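Local structure of hypothetical protein (Trypanosoma cruzi, 1YZV) at residues 66-71 with 92-97. The protein is of unproven function but belongs to the isochorismatase superfamily and may act as a ribonuclease. Sequence-based numbering, arbitrary orientation.
Sequences TEQYPK and KRFAML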
loop_
_atom_site.group_PDB
_atom_site.type_symbol
_atom_site.label_atom_id
_atom_site.label_comp_id
_atom_site.label_asym_id
_atom_site.label_seq_id
_atom_site.Cartn_x
_atom_site.Cartn_y
_atom_site.Cartn_z
ATOM N N THR A 66 -16.697 16.459 18.463
ATOM C CA THR A 66 -16.261 17.837 18.275
ATOM C C THR A 66 -17.025 18.487 17.127
ATOM O O THR A 66 -17.592 17.819 16.261
ATOM C CB THR A 66 -14.758 17.942 18.003
ATOM O OG1 THR A 66 -14.410 17.131 16.858
ATOM C CG2 THR A 66 -13.992 17.517 19.237
ATOM N N GLU A 67 -17.130 19.803 17.213
ATOM C CA GLU A 67 -17.696 20.610 16.160
ATOM C C GLU A 67 -16.723 21.711 15.879
ATOM O O GLU A 67 -16.330 22.463 16.793
ATOM C CB GLU A 67 -19.041 21.147 16.611
ATOM C CG GLU A 67 -20.054 20.037 16.936
ATOM C CD GLU A 67 -21.405 20.519 17.467
ATOM O OE1 GLU A 67 -21.464 21.629 18.013
ATOM O OE2 GLU A 67 -22.393 19.714 17.442
ATOM N N GLN A 68 -16.313 21.800 14.628
ATOM C CA GLN A 68 -15.420 22.861 14.163
ATOM C C GLN A 68 -16.222 24.134 13.931
ATOM O O GLN A 68 -17.231 24.110 13.228
ATOM C CB GLN A 68 -14.744 22.476 12.860
ATOM C CG GLN A 68 -13.815 23.511 12.287
ATOM C CD GLN A 68 -12.476 23.587 13.001
ATOM O OE1 GLN A 68 -12.132 22.701 13.798
ATOM N NE2 GLN A 68 -11.672 24.600 12.648
ATOM N N TYR A 69 -15.909 25.172 14.696
ATOM C CA TYR A 69 -16.535 26.471 14.503
ATOM C C TYR A 69 -18.046 26.365 14.134
ATOM O O TYR A 69 -18.474 26.802 13.026
ATOM C CB TYR A 69 -15.770 27.236 13.412
ATOM C CG TYR A 69 -16.273 28.639 13.223
ATOM C CD1 TYR A 69 -16.374 29.500 14.315
ATOM C CD2 TYR A 69 -16.555 29.132 11.971
ATOM C CE1 TYR A 69 -16.921 30.760 14.187
ATOM C CE2 TYR A 69 -17.048 30.423 11.810
ATOM C CZ TYR A 69 -17.223 31.232 12.927
ATOM O OH TYR A 69 -17.711 32.509 12.793
ATOM N N PRO A 70 -18.858 25.813 15.049
ATOM C CA PRO A 70 -20.266 25.535 14.701
ATOM C C PRO A 70 -21.091 26.797 14.414
ATOM O O PRO A 70 -22.103 26.708 13.722
ATOM C CB PRO A 70 -20.814 24.817 15.935
ATOM C CG PRO A 70 -19.890 25.212 17.072
ATOM C CD PRO A 70 -18.517 25.326 16.405
ATOM N N LYS A 71 -20.610 27.958 14.849
ATOM C CA LYS A 71 -21.270 29.211 14.512
ATOM C C LYS A 71 -21.303 29.362 12.996
ATOM O O LYS A 71 -22.294 29.838 12.447
ATOM C CB LYS A 71 -20.557 30.396 15.155
ATOM C CG LYS A 71 -21.467 31.591 15.463
ATOM C CD LYS A 71 -20.781 32.614 16.427
ATOM C CE LYS A 71 -20.527 32.034 17.877
ATOM N NZ LYS A 71 -19.146 31.407 18.076
ATOM N N LYS A 92 -11.559 25.237 17.198
ATOM C CA LYS A 92 -10.932 25.788 16.024
ATOM C C LYS A 92 -9.655 25.020 15.654
ATOM O O LYS A 92 -9.257 25.059 14.507
ATOM C CB LYS A 92 -10.626 27.264 16.245
ATOM C CG LYS A 92 -11.931 28.075 16.373
ATOM C CD LYS A 92 -11.716 29.524 16.045
ATOM C CE LYS A 92 -13.007 30.337 16.245
ATOM N NZ LYS A 92 -13.338 30.470 17.717
ATOM N N ARG A 93 -9.047 24.301 16.604
ATOM C CA ARG A 93 -7.927 23.399 16.297
ATOM C C ARG A 93 -8.414 22.266 15.368
ATOM O O ARG A 93 -9.571 21.830 15.468
ATOM C CB ARG A 93 -7.358 22.810 17.584
ATOM C CG ARG A 93 -6.066 21.985 17.375
ATOM C CD ARG A 93 -5.689 21.168 18.572
ATOM N NE ARG A 93 -5.524 21.979 19.764
ATOM C CZ ARG A 93 -4.814 21.629 20.835
ATOM N NH1 ARG A 93 -4.183 20.448 20.895
ATOM N NH2 ARG A 93 -4.809 22.434 21.886
ATOM N N PHE A 94 -7.583 21.817 14.418
ATOM C CA PHE A 94 -8.078 20.805 13.471
ATOM C C PHE A 94 -8.122 19.444 14.192
ATOM O O PHE A 94 -9.172 18.792 14.239
ATOM C CB PHE A 94 -7.252 20.774 12.194
ATOM C CG PHE A 94 -7.269 22.068 11.443
ATOM C CD1 PHE A 94 -8.442 22.793 11.308
ATOM C CD2 PHE A 94 -6.109 22.581 10.919
ATOM C CE1 PHE A 94 -8.451 24.022 10.663
ATOM C CE2 PHE A 94 -6.107 23.740 10.176
ATOM C CZ PHE A 94 -7.287 24.510 10.104
ATOM N N ALA A 95 -7.046 19.110 14.886
ATOM C CA ALA A 95 -7.058 17.921 15.796
ATOM C C ALA A 95 -8.073 18.059 16.948
ATOM O O ALA A 95 -8.260 19.140 17.511
ATOM C CB ALA A 95 -5.683 17.644 16.324
ATOM N N MET A 96 -8.673 16.930 17.351
ATOM C CA MET A 96 -9.734 16.916 18.341
ATOM C C MET A 96 -9.195 17.026 19.766
ATOM O O MET A 96 -9.994 17.248 20.680
ATOM C CB MET A 96 -10.582 15.646 18.235
ATOM C CG MET A 96 -11.350 15.525 16.942
ATOM S SD MET A 96 -12.204 13.935 16.872
ATOM C CE MET A 96 -13.352 14.053 18.232
ATOM N N LEU A 97 -7.871 17.052 19.943
ATOM C CA LEU A 97 -7.275 16.875 21.277
ATOM C C LEU A 97 -7.099 18.188 21.995
ATOM O O LEU A 97 -5.990 18.571 22.417
ATOM C CB LEU A 97 -5.953 16.091 21.203
ATOM C CG LEU A 97 -6.138 14.613 20.884
ATOM C CD1 LEU A 97 -4.759 14.010 20.768
ATOM C CD2 LEU A 97 -6.896 13.915 22.004
#
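Gln68 reaches across to the backbone of Lys92 and makes the one hydrogen bond between 66-71 and 92-97. Its NE2 donates to Lys92 O at 3.1 Å (N-H...O 157°), with the acceptor close to the amide plane of Gln68 but the donor standing above the carbonyl plane of Lys92. CG lies anti to the backbone N (chi1 179°), and a bend at chi2 turns the amide toward the loop. Its other end, OE1, comes within 3.2 Å of Arg93 O; the two acceptors do not bond each other, but both take hydrogen bonds from Lys91 NZ, which also bonds Phe94 O. That shared ammonium group probably offsets the repulsion between the oxygens and fixes which way round the amide sits.

The remaining contacts are van der Waals. The Phe94 ring presents its edge to NE2 of Gln68, CE1 being nearest at 3.8 Å, while helix 120-133 packs against the same ring. Deeper in, Met96 lies obliquely across Thr66, its CG and CE each 3.5 Å from OG1, a hydroxyl already hydrogen-bonded to Asp27. At the exposed end, Lys92 CE touches Tyr69 CD1 at 4.0 Å.

Lys92 and Phe94 also make backbone hydrogen bonds to a second subunit. The contact joins the C-terminal end of strand 61-68, and the turn into helix 70-73, to the loop that follows the neighbouring parallel strand 87-91 in the six-stranded parallel sheet of the α/β isochorismatase-like fold.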